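Local structure of CaaX farnesyltransferase beta subunit Ram1 (Aspergillus fumigatus, 4L9P) at residues B[402-407]-B[480-485]; B[115-120]-B[484-489]; B[378-383]-B[398-403]. The protein probably binds the CaaX peptide as the zinc-containing beta subunit of the heterodimeric enzyme that transfers farnesyl from farnesyl diphosphate to a cysteine near the protein C-terminus. One frame throughout, in Å; residues are numbered along the deposited sequence.

Interaction 1: B[402-407]-B[480-485]; sequences SREGLT and SDIGVF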
loop_
_atom_site.group_PDB
_atom_site.type_symbol
_atom_site.label_atom_id
_atom_site.label_comp_id
_atom_site.label_asym_id
_atom_site.label_seq_id
_atom_site.Cartn_x
_atom_site.Cartn_y
_atom_site.Cartn_z
ATOM N N SER B 402 15.326 10.526 -5.020
ATOM C CA SER B 402 16.190 10.472 -6.199
ATOM C C SER B 402 15.435 9.943 -7.405
ATOM O O SER B 402 15.219 8.723 -7.553
ATOM C CB SER B 402 17.430 9.587 -5.910
ATOM O OG SER B 402 18.182 9.456 -7.122
ATOM N N ARG B 403 15.097 10.842 -8.333
ATOM C CA ARG B 403 14.488 10.401 -9.586
ATOM C C ARG B 403 15.462 9.561 -10.415
ATOM O O ARG B 403 15.058 8.587 -11.063
ATOM C CB ARG B 403 13.988 11.615 -10.403
ATOM C CG ARG B 403 12.766 12.322 -9.783
ATOM C CD ARG B 403 12.218 13.466 -10.777
ATOM N NE ARG B 403 13.170 14.476 -11.103
ATOM C CZ ARG B 403 13.527 14.818 -12.328
ATOM N NH1 ARG B 403 12.942 14.287 -13.450
ATOM N NH2 ARG B 403 14.426 15.775 -12.450
ATOM N N GLU B 404 16.743 9.906 -10.350
ATOM C CA GLU B 404 17.758 9.135 -11.070
ATOM C C GLU B 404 17.731 7.683 -10.551
ATOM O O GLU B 404 17.737 6.757 -11.347
ATOM C CB GLU B 404 19.160 9.734 -10.806
ATOM C CG GLU B 404 20.264 8.840 -11.363
ATOM C CD GLU B 404 21.673 9.404 -11.291
ATOM O OE1 GLU B 404 21.846 10.465 -10.664
ATOM O OE2 GLU B 404 22.564 8.807 -11.947
ATOM N N GLY B 405 17.798 7.518 -9.223
ATOM C CA GLY B 405 17.816 6.155 -8.680
ATOM C C GLY B 405 16.610 5.325 -9.094
ATOM O O GLY B 405 16.722 4.170 -9.520
ATOM N N LEU B 406 15.429 5.931 -9.016
ATOM C CA LEU B 406 14.229 5.175 -9.357
ATOM C C LEU B 406 14.215 4.784 -10.819
ATOM O O LEU B 406 13.804 3.693 -11.204
ATOM C CB LEU B 406 12.984 5.984 -8.965
ATOM C CG LEU B 406 11.687 5.256 -9.243
ATOM C CD1 LEU B 406 11.618 3.953 -8.439
ATOM C CD2 LEU B 406 10.450 6.173 -8.973
ATOM N N THR B 407 14.652 5.752 -11.652
ATOM C CA THR B 407 14.667 5.520 -13.077
ATOM C C THR B 407 15.669 4.409 -13.457
ATOM O O THR B 407 15.368 3.535 -14.288
ATOM C CB THR B 407 15.055 6.800 -13.804
ATOM O OG1 THR B 407 14.056 7.783 -13.519
ATOM C CG2 THR B 407 15.020 6.564 -15.313
ATOM N N SER B 480 21.635 16.451 -8.457
ATOM C CA SER B 480 20.906 15.670 -7.440
ATOM C C SER B 480 19.458 15.382 -7.822
ATOM O O SER B 480 18.837 14.491 -7.234
ATOM C CB SER B 480 20.891 16.379 -6.116
ATOM O OG SER B 480 20.038 17.517 -6.122
ATOM N N ASP B 481 18.922 16.166 -8.743
ATOM C CA ASP B 481 17.524 15.997 -9.154
ATOM C C ASP B 481 17.426 16.045 -10.656
ATOM O O ASP B 481 17.136 17.092 -11.246
ATOM C CB ASP B 481 16.627 17.025 -8.469
ATOM C CG ASP B 481 15.170 16.854 -8.828
ATOM O OD1 ASP B 481 14.730 15.730 -9.167
ATOM O OD2 ASP B 481 14.443 17.861 -8.775
ATOM N N ILE B 482 17.700 14.898 -11.285
ATOM C CA ILE B 482 17.811 14.860 -12.733
ATOM C C ILE B 482 16.990 13.768 -13.375
ATOM O O ILE B 482 16.604 12.730 -12.728
ATOM C CB ILE B 482 19.272 14.689 -13.196
ATOM C CG1 ILE B 482 19.905 13.457 -12.509
ATOM C CG2 ILE B 482 20.074 15.973 -12.963
ATOM C CD1 ILE B 482 21.344 13.077 -13.066
ATOM N N GLY B 483 16.662 14.014 -14.629
ATOM C CA GLY B 483 15.897 13.081 -15.418
ATOM C C GLY B 483 16.836 12.294 -16.295
ATOM O O GLY B 483 17.397 12.831 -17.266
ATOM N N VAL B 484 17.036 11.015 -15.964
ATOM C CA VAL B 484 18.030 10.159 -16.654
ATOM C C VAL B 484 17.397 9.184 -17.626
ATOM O O VAL B 484 18.086 8.408 -18.297
ATOM C CB VAL B 484 18.980 9.421 -15.664
ATOM C CG1 VAL B 484 19.663 10.437 -14.773
ATOM C CG2 VAL B 484 18.185 8.419 -14.754
ATOM N N PHE B 485 16.068 9.235 -17.739
ATOM C CA PHE B 485 15.387 8.630 -18.907
ATOM C C PHE B 485 15.711 9.518 -20.149
ATOM O O PHE B 485 16.127 10.664 -20.003
ATOM C CB PHE B 485 13.863 8.627 -18.635
ATOM C CG PHE B 485 13.342 9.962 -18.213
ATOM C CD1 PHE B 485 12.931 10.905 -19.168
ATOM C CD2 PHE B 485 13.280 10.304 -16.861
ATOM C CE1 PHE B 485 12.532 12.207 -18.782
ATOM C CE2 PHE B 485 12.884 11.603 -16.459
ATOM C CZ PHE B 485 12.498 12.545 -17.436
HETATM O O HOH W 1 15.574 13.576 -7.767
HETATM O O HOH W 2 17.851 12.488 -9.302
#
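Glu404 and Thr407 pack on Val484 where the first turn of helix 403-413, part of the alpha-alpha toroid of the prenyltransferase beta subunit, meets the irregular segment 480-485. This is the tight end of the contact. Val484 CG1 is anti to the carbonyl carbon (chi1 -56°) and rests on Glu404 CG at 3.8 Å, while Val484 CG2 lies 3.6 Å from Thr407 CB. Glu404 runs extended beside Ile482, pointing the same way, and its carboxylate is paired beyond the segments with Arg408; Ile482 CD1 touches Glu404 OE1. Thr407 OG1 is turned back to Arg403 O at 2.8 Å, which it and Thr407 N reach from opposite faces of the carbonyl plane.

Toward Asp481 and Ser480, both partly exposed, the contact becomes polar and watery. One water accepts from Arg403 N and lies 2.7 Å from Asp481 OD1; a second accepts from Glu404 N and Ile482 N and donates to Ser480 O. Asn344 of the alpha subunit Ram2 borders this end, bonded to Ser480 OG. Ser402, the N-cap just before the helix, accepts from Gly405 N through OG at 2.9 Å.

A salt bridge spans the polar end. Arg403 bends at chi3 (-59°), and Ile482 O lies over the centre of one guanidinium face, with NH1 bonded to Val444 O. In the guanidinium plane, Arg403 NE donates nearly straight (167°) to the syn side of Asp481 OD1 at 2.8 Å.

Interaction 2: B[115-120]-B[484-489]; sequences PFNKYG and VFTEND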
loop_
_atom_site.group_PDB
_atom_site.type_symbol
_atom_site.label_atom_id
_atom_site.label_comp_id
_atom_site.label_asym_id
_atom_site.label_seq_id
_atom_site.Cartn_x
_atom_site.Cartn_y
_atom_site.Cartn_z
ATOM N N PRO B 115 19.032 0.738 -27.032
ATOM C CA PRO B 115 20.268 1.497 -26.827
ATOM C C PRO B 115 20.426 2.019 -25.422
ATOM O O PRO B 115 19.439 2.286 -24.682
ATOM C CB PRO B 115 20.095 2.709 -27.760
ATOM C CG PRO B 115 18.606 2.866 -27.825
ATOM C CD PRO B 115 18.025 1.499 -27.794
ATOM N N PHE B 116 21.678 2.125 -25.022
ATOM C CA PHE B 116 22.016 2.693 -23.722
ATOM C C PHE B 116 22.268 4.164 -23.845
ATOM O O PHE B 116 23.036 4.592 -24.718
ATOM C CB PHE B 116 23.220 2.005 -23.105
ATOM C CG PHE B 116 22.992 0.578 -22.770
ATOM C CD1 PHE B 116 23.050 -0.411 -23.762
ATOM C CD2 PHE B 116 22.728 0.211 -21.459
ATOM C CE1 PHE B 116 22.833 -1.757 -23.437
ATOM C CE2 PHE B 116 22.520 -1.138 -21.118
ATOM C CZ PHE B 116 22.546 -2.118 -22.118
ATOM N N ASN B 117 21.635 4.975 -23.006
ATOM C CA ASN B 117 21.760 6.425 -23.110
ATOM C C ASN B 117 23.032 6.986 -22.476
ATOM O O ASN B 117 23.876 6.210 -22.014
ATOM C CB ASN B 117 20.474 7.119 -22.573
ATOM C CG ASN B 117 20.295 6.975 -21.062
ATOM O OD1 ASN B 117 21.230 6.741 -20.349
ATOM N ND2 ASN B 117 19.066 7.145 -20.605
ATOM N N LYS B 118 23.156 8.312 -22.416
ATOM C CA LYS B 118 24.378 8.921 -21.917
ATOM C C LYS B 118 24.632 8.689 -20.444
ATOM O O LYS B 118 25.736 8.891 -19.941
ATOM C CB LYS B 118 24.386 10.419 -22.230
ATOM C CG LYS B 118 23.214 11.172 -21.621
ATOM C CD LYS B 118 23.169 12.609 -22.128
ATOM C CE LYS B 118 21.966 13.313 -21.475
ATOM N NZ LYS B 118 21.520 14.593 -22.147
ATOM N N TYR B 119 23.558 8.268 -19.754
ATOM C CA TYR B 119 23.674 7.935 -18.331
ATOM C C TYR B 119 23.862 6.428 -18.155
ATOM O O TYR B 119 23.869 5.960 -16.988
ATOM C CB TYR B 119 22.382 8.347 -17.578
ATOM C CG TYR B 119 22.233 9.843 -17.428
ATOM C CD1 TYR B 119 23.009 10.559 -16.477
ATOM C CD2 TYR B 119 21.324 10.568 -18.238
ATOM C CE1 TYR B 119 22.862 11.946 -16.333
ATOM C CE2 TYR B 119 21.174 11.934 -18.095
ATOM C CZ TYR B 119 21.932 12.617 -17.142
ATOM O OH TYR B 119 21.788 13.993 -16.997
ATOM N N GLY B 120 24.053 5.683 -19.236
ATOM C CA GLY B 120 24.360 4.265 -19.142
ATOM C C GLY B 120 23.113 3.408 -18.968
ATOM O O GLY B 120 23.248 2.235 -18.597
ATOM N N VAL B 484 17.036 11.015 -15.964
ATOM C CA VAL B 484 18.030 10.159 -16.654
ATOM C C VAL B 484 17.397 9.184 -17.626
ATOM O O VAL B 484 18.086 8.408 -18.297
ATOM C CB VAL B 484 18.980 9.421 -15.664
ATOM C CG1 VAL B 484 19.663 10.437 -14.773
ATOM C CG2 VAL B 484 18.185 8.419 -14.754
ATOM N N PHE B 485 16.068 9.235 -17.739
ATOM C CA PHE B 485 15.387 8.630 -18.907
ATOM C C PHE B 485 15.711 9.518 -20.149
ATOM O O PHE B 485 16.127 10.664 -20.003
ATOM C CB PHE B 485 13.863 8.627 -18.635
ATOM C CG PHE B 485 13.342 9.962 -18.213
ATOM C CD1 PHE B 485 12.931 10.905 -19.168
ATOM C CD2 PHE B 485 13.280 10.304 -16.861
ATOM C CE1 PHE B 485 12.532 12.207 -18.782
ATOM C CE2 PHE B 485 12.884 11.603 -16.459
ATOM C CZ PHE B 485 12.498 12.545 -17.436
ATOM N N THR B 486 15.429 8.975 -21.306
ATOM C CA THR B 486 15.481 9.844 -22.522
ATOM C C THR B 486 14.058 10.321 -22.831
ATOM O O THR B 486 13.039 9.748 -22.349
ATOM C CB THR B 486 15.965 9.066 -23.752
ATOM O OG1 THR B 486 14.926 8.170 -24.196
ATOM C CG2 THR B 486 17.297 8.358 -23.498
ATOM N N GLU B 487 13.919 11.355 -23.672
ATOM C CA GLU B 487 12.560 11.741 -24.070
ATOM C C GLU B 487 11.864 10.677 -24.888
ATOM O O GLU B 487 10.652 10.593 -24.857
ATOM C CB GLU B 487 12.594 13.091 -24.809
ATOM C CG GLU B 487 12.896 14.221 -23.786
ATOM C CD GLU B 487 11.742 14.374 -22.820
ATOM O OE1 GLU B 487 10.578 14.121 -23.241
ATOM O OE2 GLU B 487 12.000 14.728 -21.639
ATOM N N ASN B 488 12.631 9.815 -25.564
ATOM C CA ASN B 488 12.052 8.667 -26.234
ATOM C C ASN B 488 11.359 7.706 -25.243
ATOM O O ASN B 488 10.503 6.924 -25.664
ATOM C CB ASN B 488 13.107 7.885 -26.991
ATOM C CG ASN B 488 13.252 8.317 -28.447
ATOM O OD1 ASN B 488 12.714 9.336 -28.882
ATOM N ND2 ASN B 488 13.954 7.483 -29.191
ATOM N N ASP B 489 11.727 7.767 -23.964
ATOM C CA ASP B 489 11.100 6.896 -22.915
ATOM C C ASP B 489 9.865 7.596 -22.303
ATOM O O ASP B 489 9.327 7.079 -21.308
ATOM C CB ASP B 489 12.121 6.682 -21.782
ATOM C CG ASP B 489 13.379 5.968 -22.222
ATOM O OD1 ASP B 489 13.348 5.135 -23.192
ATOM O OD2 ASP B 489 14.425 6.222 -21.574
#
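Asn117, which meets Val484 and Thr486 across the contact, has its OD1 gripped by two backbone donors: Tyr119 N at 2.8 Å, standing well above the plane of the side-chain carbonyl, and Ile121 N just past the segment. From the other end of the same amide, Asn117 ND2 donates to Val484 O at 2.8 Å, the one hydrogen bond that crosses between segments 115-120 and 484-489. That bond is bent, 132° at the hydrogen, and the carbonyl oxygen lies out of the Asn117 amide plane, whereas the donor is only modestly tilted from the plane of the Val484 carbonyl. The amide is placed by Asn117 CG, which sits between its backbone N and carbonyl carbon (chi1 69°), and with both ends engaged its rotation is fixed.

The OD1 to Tyr119 N bond makes an Asx turn, and it overlaps a type I beta turn from Asn117 to Gly120, closed by Gly120 N on Asn117 O. This compact turn precedes helix 126-135 and lies against the loop that follows strand 468-471, at the periphery of the prenyltransferase toroid and away from the zinc and isoprenoid sites. Asn117 CB meets Thr486 CG2 at 3.5 Å, the two side chains crossing at a slant.

Beside the polar link is a CH-pi contact. Val484 CG1 stands over the centre of one Tyr119 face, 3.6 Å from the ring centroid, with Val484 CB near Tyr119 CG and CD2; Tyr119 OH is bonded beyond the segments to Gly477 O. On the far part of segment 484-489, Asp489 folds back so that OD2 receives Thr486 N at 2.9 Å in an almost straight bond, and OD1 receives Leu124 N.

Interaction 3: B[378-383]-B[398-403]; sequences LVQAAL and GNLYSR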
loop_
_atom_site.group_PDB
_atom_site.type_symbol
_atom_site.label_atom_id
_atom_site.label_comp_id
_atom_site.label_asym_id
_atom_site.label_seq_id
_atom_site.Cartn_x
_atom_site.Cartn_y
_atom_site.Cartn_z
ATOM N N LEU B 378 2.097 13.954 -3.606
ATOM C CA LEU B 378 1.081 14.295 -2.587
ATOM C C LEU B 378 1.760 15.007 -1.422
ATOM O O LEU B 378 1.289 16.076 -0.964
ATOM C CB LEU B 378 0.373 13.020 -2.060
ATOM C CG LEU B 378 -0.294 12.247 -3.201
ATOM C CD1 LEU B 378 -0.953 10.944 -2.603
ATOM C CD2 LEU B 378 -1.318 13.034 -4.016
ATOM N N VAL B 379 2.888 14.460 -0.916
ATOM C CA VAL B 379 3.558 15.088 0.230
ATOM C C VAL B 379 4.145 16.444 -0.226
ATOM O O VAL B 379 4.095 17.461 0.493
ATOM C CB VAL B 379 4.665 14.155 0.786
ATOM C CG1 VAL B 379 5.620 14.911 1.817
ATOM C CG2 VAL B 379 3.959 12.934 1.450
ATOM N N GLN B 380 4.738 16.458 -1.421
ATOM C CA GLN B 380 5.330 17.715 -1.937
ATOM C C GLN B 380 4.256 18.804 -2.078
ATOM O O GLN B 380 4.484 19.978 -1.715
ATOM C CB GLN B 380 6.063 17.409 -3.217
ATOM C CG GLN B 380 7.409 16.602 -2.786
ATOM C CD GLN B 380 8.203 15.858 -3.856
ATOM O OE1 GLN B 380 9.180 15.189 -3.515
ATOM N NE2 GLN B 380 7.846 16.010 -5.124
ATOM N N ALA B 381 3.051 18.428 -2.501
ATOM C CA ALA B 381 1.949 19.417 -2.556
ATOM C C ALA B 381 1.560 19.870 -1.151
ATOM O O ALA B 381 1.148 21.020 -0.944
ATOM C CB ALA B 381 0.724 18.824 -3.250
ATOM N N ALA B 382 1.617 18.956 -0.172
ATOM C CA ALA B 382 1.279 19.346 1.201
ATOM C C ALA B 382 2.265 20.384 1.737
ATOM O O ALA B 382 1.873 21.252 2.510
ATOM C CB ALA B 382 1.211 18.115 2.127
ATOM N N LEU B 383 3.525 20.316 1.284
ATOM C CA LEU B 383 4.557 21.250 1.697
ATOM C C LEU B 383 4.530 22.532 0.849
ATOM O O LEU B 383 4.770 23.650 1.393
ATOM C CB LEU B 383 5.931 20.607 1.509
ATOM C CG LEU B 383 6.183 19.383 2.435
ATOM C CD1 LEU B 383 7.529 18.742 2.164
ATOM C CD2 LEU B 383 5.996 19.756 3.913
ATOM N N GLY B 398 10.596 20.971 -4.422
ATOM C CA GLY B 398 11.191 20.123 -5.448
ATOM C C GLY B 398 10.960 18.647 -5.075
ATOM O O GLY B 398 10.119 18.293 -4.233
ATOM N N ASN B 399 11.759 17.772 -5.677
ATOM C CA ASN B 399 11.654 16.338 -5.451
ATOM C C ASN B 399 12.548 15.967 -4.323
ATOM O O ASN B 399 13.740 16.289 -4.355
ATOM C CB ASN B 399 12.051 15.601 -6.712
ATOM C CG ASN B 399 11.136 15.932 -7.819
ATOM O OD1 ASN B 399 9.903 15.750 -7.653
ATOM N ND2 ASN B 399 11.679 16.500 -8.933
ATOM N N LEU B 400 11.985 15.329 -3.307
ATOM C CA LEU B 400 12.709 15.003 -2.095
ATOM C C LEU B 400 13.296 13.581 -2.063
ATOM O O LEU B 400 13.728 13.143 -1.028
ATOM C CB LEU B 400 11.814 15.289 -0.861
ATOM C CG LEU B 400 11.460 16.795 -0.723
ATOM C CD1 LEU B 400 10.554 16.950 0.526
ATOM C CD2 LEU B 400 12.679 17.693 -0.620
ATOM N N TYR B 401 13.282 12.894 -3.197
ATOM C CA TYR B 401 13.815 11.553 -3.381
ATOM C C TYR B 401 14.678 11.638 -4.662
ATOM O O TYR B 401 14.737 12.689 -5.317
ATOM C CB TYR B 401 12.696 10.498 -3.580
ATOM C CG TYR B 401 11.899 10.723 -4.835
ATOM C CD1 TYR B 401 10.934 11.697 -4.927
ATOM C CD2 TYR B 401 12.114 9.896 -5.932
ATOM C CE1 TYR B 401 10.207 11.914 -6.106
ATOM C CE2 TYR B 401 11.364 10.070 -7.124
ATOM C CZ TYR B 401 10.407 11.072 -7.210
ATOM O OH TYR B 401 9.708 11.216 -8.419
ATOM N N SER B 402 15.326 10.526 -5.020
ATOM C CA SER B 402 16.190 10.472 -6.199
ATOM C C SER B 402 15.435 9.943 -7.405
ATOM O O SER B 402 15.219 8.723 -7.553
ATOM C CB SER B 402 17.430 9.587 -5.910
ATOM O OG SER B 402 18.182 9.456 -7.122
ATOM N N ARG B 403 15.097 10.842 -8.333
ATOM C CA ARG B 403 14.488 10.401 -9.586
ATOM C C ARG B 403 15.462 9.561 -10.415
ATOM O O ARG B 403 15.058 8.587 -11.063
ATOM C CB ARG B 403 13.988 11.615 -10.403
ATOM C CG ARG B 403 12.766 12.322 -9.783
ATOM C CD ARG B 403 12.218 13.466 -10.777
ATOM N NE ARG B 403 13.170 14.476 -11.103
ATOM C CZ ARG B 403 13.527 14.818 -12.328
ATOM N NH1 ARG B 403 12.942 14.287 -13.450
ATOM N NH2 ARG B 403 14.426 15.775 -12.450
#
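Gln380 reaches segment 398-403 with CG anti to its carbonyl carbon (chi1 -73°) and CD continuing the extended chain (chi2 166°), which carries the amide off helix 375-384. Here the helix is joined to the loop leading into helix 403-413, the next helix of the alpha-alpha toroid. OE1 accepts from Leu400 N at 2.8 Å in a fairly straight bond, the donor standing above the plane of the side-chain carbonyl. From the other end of the same amide, NE2 donates to Asn399 OD1 at a longer 3.3 Å; the two side chains cross at about a right angle and their amide planes are 51° apart. Gln380 thus joins a backbone N-H and a neighbouring side chain, while CD lies 3.1 Å from Gly398 O. Asn399 in turn donates through ND2 to Asp481 OD2, so its amide is engaged at both ends. The edge of the Tyr401 ring comes near Gln380 OE1, and that ring stacks with Trp376.

Next to this polar grip the contact turns apolar. Leu400 also packs on Leu342 of helix 338-346, and Tyr348 of the alpha subunit Ram2 touches both Leu383 and Leu400, placing this edge at the heterodimer interface. Between the two segments the leucines cross at a slant, Leu383 CD1 lying 3.9 Å from Leu400 CD1.

Interactions 1 and 3 share Ser402 and Arg403, and their centres lie about 13 Å apart. Interaction 3 ties helix 375-384 to the loop entering helix 403-413; interaction 1 sets that next helix against the late segment 480-485. The pair Asp481 and Asn399 joins the two. Interaction 2, about 11 Å from interaction 1 by centres, shares Val484 and Phe485 with it, and Ile482 packs on Tyr119. Interaction 3 is nested within the long loop that interaction 2 closes. All three lie on one side of the chain's centre, away from the active site: residues 480-489 pack between helix 403-413 and the early loop 115-120, and the start of that helix is tied back to helix 375-384.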